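Local coordinates for protein SPI-1 type 3 secretion system pilotin (Salmonella typhimurium, PDB 6XFJ) that pilots the secretin InvG to the outer membrane during assembly of the type III secretion system that injects effector proteins into host cells, at residues L31-E36 and E48-E53; K56-P61 and Y69-A74. One frame throughout, in Å; residues are numbered along the deposited sequence.

Contact 1. Residues L31-E36 and E48-E53; sequences LTFFQE and EQLMTE. With CD (cadmium ion), chain P.
F33 holds its CG anti to the backbone N (chi1 173°) and L50 does the same on the facing helix (chi1 -179°), which sends the two side chains at each other from opposite directions. F34 takes the other common setting, with CG anti to its own carbonyl carbon; its CB does not aim at helix 44-59, but its ring reaches that way. One methyl group collects both aromatics: L50 CD2 lies 3.8 Å from F33 CE2 and 3.8 Å from F34 CE1, meeting each ring obliquely. The neighbouring phenylalanines are themselves set edge to face, for F33 CD2 stands 3.7 Å above the plane of the F34 ring, over its centre, and F34 CD2 lies in the plane of the F33 ring. M51 adds a looser touch from the same helix, its CE 4.3 Å from F34 CZ at the ring edge. No hydrogen bond crosses between the segments; their axes come no closer than 14.4 Å, and the side chains bridge the gap. Y40 of helix 39-42 touches F33, F34 and L50, while S15 of the second subunit packs on F34 and M51. Away from this apolar seam, the extended chain of E48 carries its carboxylate to a cadmium ion, which it chelates through both oxygens, OE2 at 2.3 Å from the metal; E45 and a water also bind it. The two segments run at 140°, roughly antiparallel, and their buried apolar side chains form part of the hydrophobic core of a small all-helical domain, here the C-terminal half of the InvH lipoprotein.

Contact 2. Residues K56-P61 and Y69-A74; sequences KVLLEP and YQTLLA
V57 and T71 touch where the end of helix 44-59 meets the early turns of helix 68-80 in the all-helical InvH fold; their CA atoms are 6.5 Å apart. Van der Waals packing carries the whole contact. The CB of V57 points at the opposing helix, and its CG1, anti to the backbone N (chi1 165°), comes 3.7 Å from T71 CG2, the two side chains crossing obliquely. The other branch, V57 CG2, anti to the carbonyl carbon, reaches A74 CB at 4.4 Å, a lighter touch one turn further on. L58 joins from beside V57: its CB does not aim across, yet the end of the side chain comes nearer, and CD2 lies 3.9 Å from T71 CG2. The L58 and T71 side chains cross at about a right angle. T71 is thus gripped by two aliphatic residues, with F54 and L66 of the same chain also packing on it.

Polar interactions run within the chain or to the other subunit, and none joins the two segments. E60 forms a salt bridge with R78 further along helix 68-80, and Q70 hydrogen-bonds to Q70 of the second subunit, whose Y23 packs on L58. The hydroxyl of T71 turns back to the start of its own helix, hydrogen-bonding to the carbonyl oxygen of S67, so a buried polar atom is satisfied without help from helix 44-59. The hydroxyl's place between the backbone N and the carbonyl carbon (chi1 55°) allows that bond while the methyl faces the valine, and L58 CD2 merely rests 3.8 Å from T71 OG1.

In the fold
From the N terminus, helix 8-22 leads into helix 25-36, whose later part supplies the first half of contact 1. The chain then passes through helix 39-42 and returns on helix 44-59, where contact 1 closes an 11-residue connection. Contact 2 opens near the end of that same helix and closes a shorter, mostly non-helical loop when helix 68-80 begins. The two closures therefore follow in series, neither nested nor crossed, and share helix 44-59. Helix 68-80 also touches the first contact: L72 CD2 packs on M51 CE, and Y69 OH probably hydrogen-bonds E36 OE1. Three helices are thus tied together, and both contacts border the second subunit.

Contact 1. Residues L31-E36 and E48-E53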
loop_
_atom_site.group_PDB
_atom_site.type_symbol
_atom_site.label_atom_id
_atom_site.label_comp_id
_atom_site.label_asym_id
_atom_site.label_seq_id
_atom_site.Cartn_x
_atom_site.Cartn_y
_atom_site.Cartn_z
ATOM N N LEU B 31 5.719 3.779 -9.589
ATOM C CA LEU B 31 6.528 3.806 -10.829
ATOM C C LEU B 31 5.888 2.855 -11.852
ATOM O O LEU B 31 5.780 3.240 -13.047
ATOM C CB LEU B 31 7.974 3.435 -10.513
ATOM C CG LEU B 31 8.887 3.495 -11.721
ATOM C CD1 LEU B 31 8.947 4.869 -12.332
ATOM C CD2 LEU B 31 10.288 3.067 -11.348
ATOM N N THR B 32 5.477 1.650 -11.445
ATOM C CA THR B 32 4.818 0.699 -12.372
ATOM C C THR B 32 3.612 1.361 -13.030
ATOM O O THR B 32 3.452 1.332 -14.261
ATOM C CB THR B 32 4.407 -0.589 -11.659
ATOM O OG1 THR B 32 5.608 -1.204 -11.182
ATOM C CG2 THR B 32 3.700 -1.571 -12.577
ATOM N N PHE B 33 2.769 1.992 -12.228
ATOM C CA PHE B 33 1.540 2.616 -12.752
ATOM C C PHE B 33 1.917 3.653 -13.813
ATOM O O PHE B 33 1.350 3.645 -14.902
ATOM C CB PHE B 33 0.768 3.290 -11.607
ATOM C CG PHE B 33 -0.380 4.075 -12.168
ATOM C CD1 PHE B 33 -1.571 3.457 -12.487
ATOM C CD2 PHE B 33 -0.210 5.408 -12.516
ATOM C CE1 PHE B 33 -2.596 4.184 -13.078
ATOM C CE2 PHE B 33 -1.252 6.144 -13.078
ATOM C CZ PHE B 33 -2.418 5.511 -13.371
ATOM N N PHE B 34 2.875 4.536 -13.526
ATOM C CA PHE B 34 3.200 5.639 -14.468
ATOM C C PHE B 34 3.895 5.103 -15.716
ATOM O O PHE B 34 3.602 5.584 -16.786
ATOM C CB PHE B 34 3.951 6.758 -13.754
ATOM C CG PHE B 34 2.988 7.576 -12.937
ATOM C CD1 PHE B 34 2.042 8.381 -13.557
ATOM C CD2 PHE B 34 2.956 7.468 -11.557
ATOM C CE1 PHE B 34 1.120 9.114 -12.811
ATOM C CE2 PHE B 34 2.008 8.161 -10.837
ATOM C CZ PHE B 34 1.098 8.960 -11.462
ATOM N N GLN B 35 4.696 4.049 -15.569
ATOM C CA GLN B 35 5.336 3.425 -16.759
ATOM C C GLN B 35 4.254 2.851 -17.679
ATOM O O GLN B 35 4.451 2.888 -18.911
ATOM C CB GLN B 35 6.369 2.375 -16.349
ATOM C CG GLN B 35 7.568 3.016 -15.666
ATOM C CD GLN B 35 8.530 1.996 -15.098
ATOM O OE1 GLN B 35 8.136 0.888 -14.734
ATOM N NE2 GLN B 35 9.805 2.363 -15.000
ATOM N N GLU B 36 3.165 2.325 -17.110
ATOM C CA GLU B 36 2.030 1.690 -17.848
ATOM C C GLU B 36 1.104 2.787 -18.428
ATOM O O GLU B 36 0.240 2.444 -19.232
ATOM C CB GLU B 36 1.208 0.774 -16.920
ATOM C CG GLU B 36 1.834 -0.554 -16.568
ATOM C CD GLU B 36 1.066 -1.311 -15.492
ATOM O OE1 GLU B 36 0.068 -0.731 -14.971
ATOM O OE2 GLU B 36 1.439 -2.491 -15.190
ATOM N N GLU B 48 -2.928 16.484 -13.336
ATOM C CA GLU B 48 -3.638 17.263 -12.300
ATOM C C GLU B 48 -4.973 16.571 -12.070
ATOM O O GLU B 48 -5.404 16.436 -10.885
ATOM C CB GLU B 48 -3.907 18.698 -12.744
ATOM C CG GLU B 48 -2.711 19.637 -12.789
ATOM C CD GLU B 48 -2.978 21.026 -13.377
ATOM O OE1 GLU B 48 -4.162 21.364 -13.598
ATOM O OE2 GLU B 48 -2.007 21.766 -13.543
ATOM N N GLN B 49 -5.674 16.210 -13.132
ATOM C CA GLN B 49 -6.953 15.517 -13.028
ATOM C C GLN B 49 -6.757 14.196 -12.294
ATOM O O GLN B 49 -7.589 13.860 -11.470
ATOM C CB GLN B 49 -7.657 15.334 -14.358
ATOM C CG GLN B 49 -8.108 16.641 -14.991
ATOM C CD GLN B 49 -8.805 16.376 -16.306
ATOM O OE1 GLN B 49 -9.443 15.346 -16.495
ATOM N NE2 GLN B 49 -8.697 17.311 -17.234
ATOM N N LEU B 50 -5.711 13.442 -12.630
ATOM C CA LEU B 50 -5.489 12.168 -11.934
ATOM C C LEU B 50 -5.241 12.378 -10.439
ATOM O O LEU B 50 -5.785 11.630 -9.646
ATOM C CB LEU B 50 -4.306 11.456 -12.586
ATOM C CG LEU B 50 -4.005 10.112 -11.958
ATOM C CD1 LEU B 50 -5.054 9.116 -12.344
ATOM C CD2 LEU B 50 -2.628 9.675 -12.454
ATOM N N MET B 51 -4.388 13.342 -10.079
ATOM C CA MET B 51 -4.087 13.605 -8.660
ATOM C C MET B 51 -5.387 14.035 -7.920
ATOM O O MET B 51 -5.609 13.605 -6.779
ATOM C CB MET B 51 -2.979 14.647 -8.476
ATOM C CG MET B 51 -1.623 14.154 -8.891
ATOM S SD MET B 51 -1.066 12.682 -7.979
ATOM C CE MET B 51 -1.587 11.357 -9.086
ATOM N N THR B 52 -6.263 14.844 -8.521
ATOM C CA THR B 52 -7.566 15.174 -7.885
ATOM C C THR B 52 -8.372 13.887 -7.661
ATOM O O THR B 52 -8.900 13.689 -6.510
ATOM C CB THR B 52 -8.364 16.123 -8.774
ATOM O OG1 THR B 52 -7.573 17.310 -8.850
ATOM C CG2 THR B 52 -9.750 16.420 -8.248
ATOM N N GLU B 53 -8.465 13.012 -8.680
ATOM C CA GLU B 53 -9.301 11.795 -8.524
ATOM C C GLU B 53 -8.643 10.890 -7.487
ATOM O O GLU B 53 -9.346 10.262 -6.709
ATOM C CB GLU B 53 -9.510 11.054 -9.837
ATOM C CG GLU B 53 -10.477 11.614 -10.816
ATOM C CD GLU B 53 -11.844 11.914 -10.242
ATOM O OE1 GLU B 53 -12.481 11.035 -9.626
ATOM O OE2 GLU B 53 -12.272 13.024 -10.430
HETATM CD CD CD P . -3.353 23.437 -14.405
HETATM O O HOH W 1 -3.280 24.241 -12.174
#

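Contact 2. Residues K56-P61 and Y69-A74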
loop_
_atom_site.group_PDB
_atom_site.type_symbol
_atom_site.label_atom_id
_atom_site.label_comp_id
_atom_site.label_asym_id
_atom_site.label_seq_id
_atom_site.Cartn_x
_atom_site.Cartn_y
_atom_site.Cartn_z
ATOM N N LYS B 56 -9.386 12.021 -4.052
ATOM C CA LYS B 56 -10.768 11.633 -3.685
ATOM C C LYS B 56 -10.848 10.145 -3.344
ATOM O O LYS B 56 -11.538 9.766 -2.390
ATOM C CB LYS B 56 -11.737 11.967 -4.794
ATOM C CG LYS B 56 -11.990 13.459 -4.952
ATOM C CD LYS B 56 -13.169 13.762 -5.805
ATOM C CE LYS B 56 -12.853 13.564 -7.240
ATOM N NZ LYS B 56 -14.085 13.628 -8.068
ATOM N N VAL B 57 -10.192 9.295 -4.133
ATOM C CA VAL B 57 -10.246 7.847 -3.861
ATOM C C VAL B 57 -9.714 7.595 -2.450
ATOM O O VAL B 57 -10.275 6.783 -1.705
ATOM C CB VAL B 57 -9.400 7.080 -4.896
ATOM C CG1 VAL B 57 -9.125 5.647 -4.468
ATOM C CG2 VAL B 57 -10.044 7.122 -6.275
ATOM N N LEU B 58 -8.648 8.257 -2.088
ATOM C CA LEU B 58 -8.010 7.966 -0.799
ATOM C C LEU B 58 -8.863 8.430 0.382
ATOM O O LEU B 58 -8.598 7.992 1.497
ATOM C CB LEU B 58 -6.620 8.563 -0.754
ATOM C CG LEU B 58 -5.621 7.943 -1.731
ATOM C CD1 LEU B 58 -4.308 8.691 -1.563
ATOM C CD2 LEU B 58 -5.434 6.428 -1.535
ATOM N N LEU B 59 -9.887 9.239 0.155
ATOM C CA LEU B 59 -10.801 9.691 1.239
ATOM C C LEU B 59 -11.859 8.623 1.502
ATOM O O LEU B 59 -12.536 8.674 2.538
ATOM C CB LEU B 59 -11.467 11.007 0.841
ATOM C CG LEU B 59 -10.601 12.236 1.050
ATOM C CD1 LEU B 59 -11.249 13.459 0.393
ATOM C CD2 LEU B 59 -10.423 12.519 2.520
ATOM N N GLU B 60 -12.074 7.700 0.579
ATOM C CA GLU B 60 -13.191 6.751 0.658
ATOM C C GLU B 60 -12.880 5.631 1.630
ATOM O O GLU B 60 -11.877 4.966 1.455
ATOM C CB GLU B 60 -13.575 6.294 -0.722
ATOM C CG GLU B 60 -13.925 7.490 -1.549
ATOM C CD GLU B 60 -14.379 7.162 -2.941
ATOM O OE1 GLU B 60 -14.120 6.017 -3.335
ATOM O OE2 GLU B 60 -14.970 8.068 -3.610
ATOM N N PRO B 61 -13.762 5.333 2.602
ATOM C CA PRO B 61 -13.488 4.183 3.451
ATOM C C PRO B 61 -13.441 2.882 2.620
ATOM O O PRO B 61 -12.700 2.001 3.012
ATOM C CB PRO B 61 -14.579 4.217 4.511
ATOM C CG PRO B 61 -15.570 5.207 4.037
ATOM C CD PRO B 61 -14.950 6.088 2.999
ATOM N N TYR B 69 -0.972 1.225 -6.081
ATOM C CA TYR B 69 -1.216 0.826 -7.470
ATOM C C TYR B 69 -2.732 0.808 -7.714
ATOM O O TYR B 69 -3.218 1.293 -8.721
ATOM C CB TYR B 69 -0.564 -0.540 -7.758
ATOM C CG TYR B 69 -0.761 -0.933 -9.196
ATOM C CD1 TYR B 69 0.099 -0.506 -10.206
ATOM C CD2 TYR B 69 -1.850 -1.694 -9.565
ATOM C CE1 TYR B 69 -0.142 -0.755 -11.534
ATOM C CE2 TYR B 69 -2.054 -2.004 -10.912
ATOM C CZ TYR B 69 -1.208 -1.533 -11.904
ATOM O OH TYR B 69 -1.420 -1.858 -13.210
ATOM N N GLN B 70 -3.444 0.138 -6.826
ATOM C CA GLN B 70 -4.907 -0.082 -6.984
ATOM C C GLN B 70 -5.651 1.269 -6.940
ATOM O O GLN B 70 -6.588 1.443 -7.684
ATOM C CB GLN B 70 -5.425 -0.954 -5.859
ATOM C CG GLN B 70 -4.904 -2.388 -5.998
ATOM C CD GLN B 70 -4.851 -3.189 -4.726
ATOM O OE1 GLN B 70 -5.256 -2.739 -3.668
ATOM N NE2 GLN B 70 -4.277 -4.411 -4.788
ATOM N N THR B 71 -5.172 2.193 -6.110
ATOM C CA THR B 71 -5.875 3.494 -6.013
ATOM C C THR B 71 -5.512 4.429 -7.148
ATOM O O THR B 71 -6.384 5.177 -7.597
ATOM C CB THR B 71 -5.672 4.088 -4.643
ATOM O OG1 THR B 71 -4.306 4.203 -4.341
ATOM C CG2 THR B 71 -6.384 3.263 -3.590
ATOM N N LEU B 72 -4.293 4.435 -7.642
ATOM C CA LEU B 72 -3.965 5.153 -8.902
ATOM C C LEU B 72 -4.816 4.610 -10.048
ATOM O O LEU B 72 -5.322 5.343 -10.863
ATOM C CB LEU B 72 -2.471 5.089 -9.199
ATOM C CG LEU B 72 -1.562 5.943 -8.333
ATOM C CD1 LEU B 72 -0.124 5.561 -8.485
ATOM C CD2 LEU B 72 -1.749 7.442 -8.654
ATOM N N LEU B 73 -4.896 3.275 -10.124
ATOM C CA LEU B 73 -5.635 2.653 -11.240
ATOM C C LEU B 73 -7.127 3.026 -11.123
ATOM O O LEU B 73 -7.732 3.349 -12.112
ATOM C CB LEU B 73 -5.423 1.145 -11.212
ATOM C CG LEU B 73 -5.877 0.389 -12.454
ATOM C CD1 LEU B 73 -5.108 0.783 -13.683
ATOM C CD2 LEU B 73 -5.734 -1.092 -12.232
ATOM N N ALA B 74 -7.678 2.971 -9.905
ATOM C CA ALA B 74 -9.071 3.432 -9.679
ATOM C C ALA B 74 -9.264 4.894 -10.108
ATOM O O ALA B 74 -10.264 5.188 -10.768
ATOM C CB ALA B 74 -9.477 3.234 -8.254
#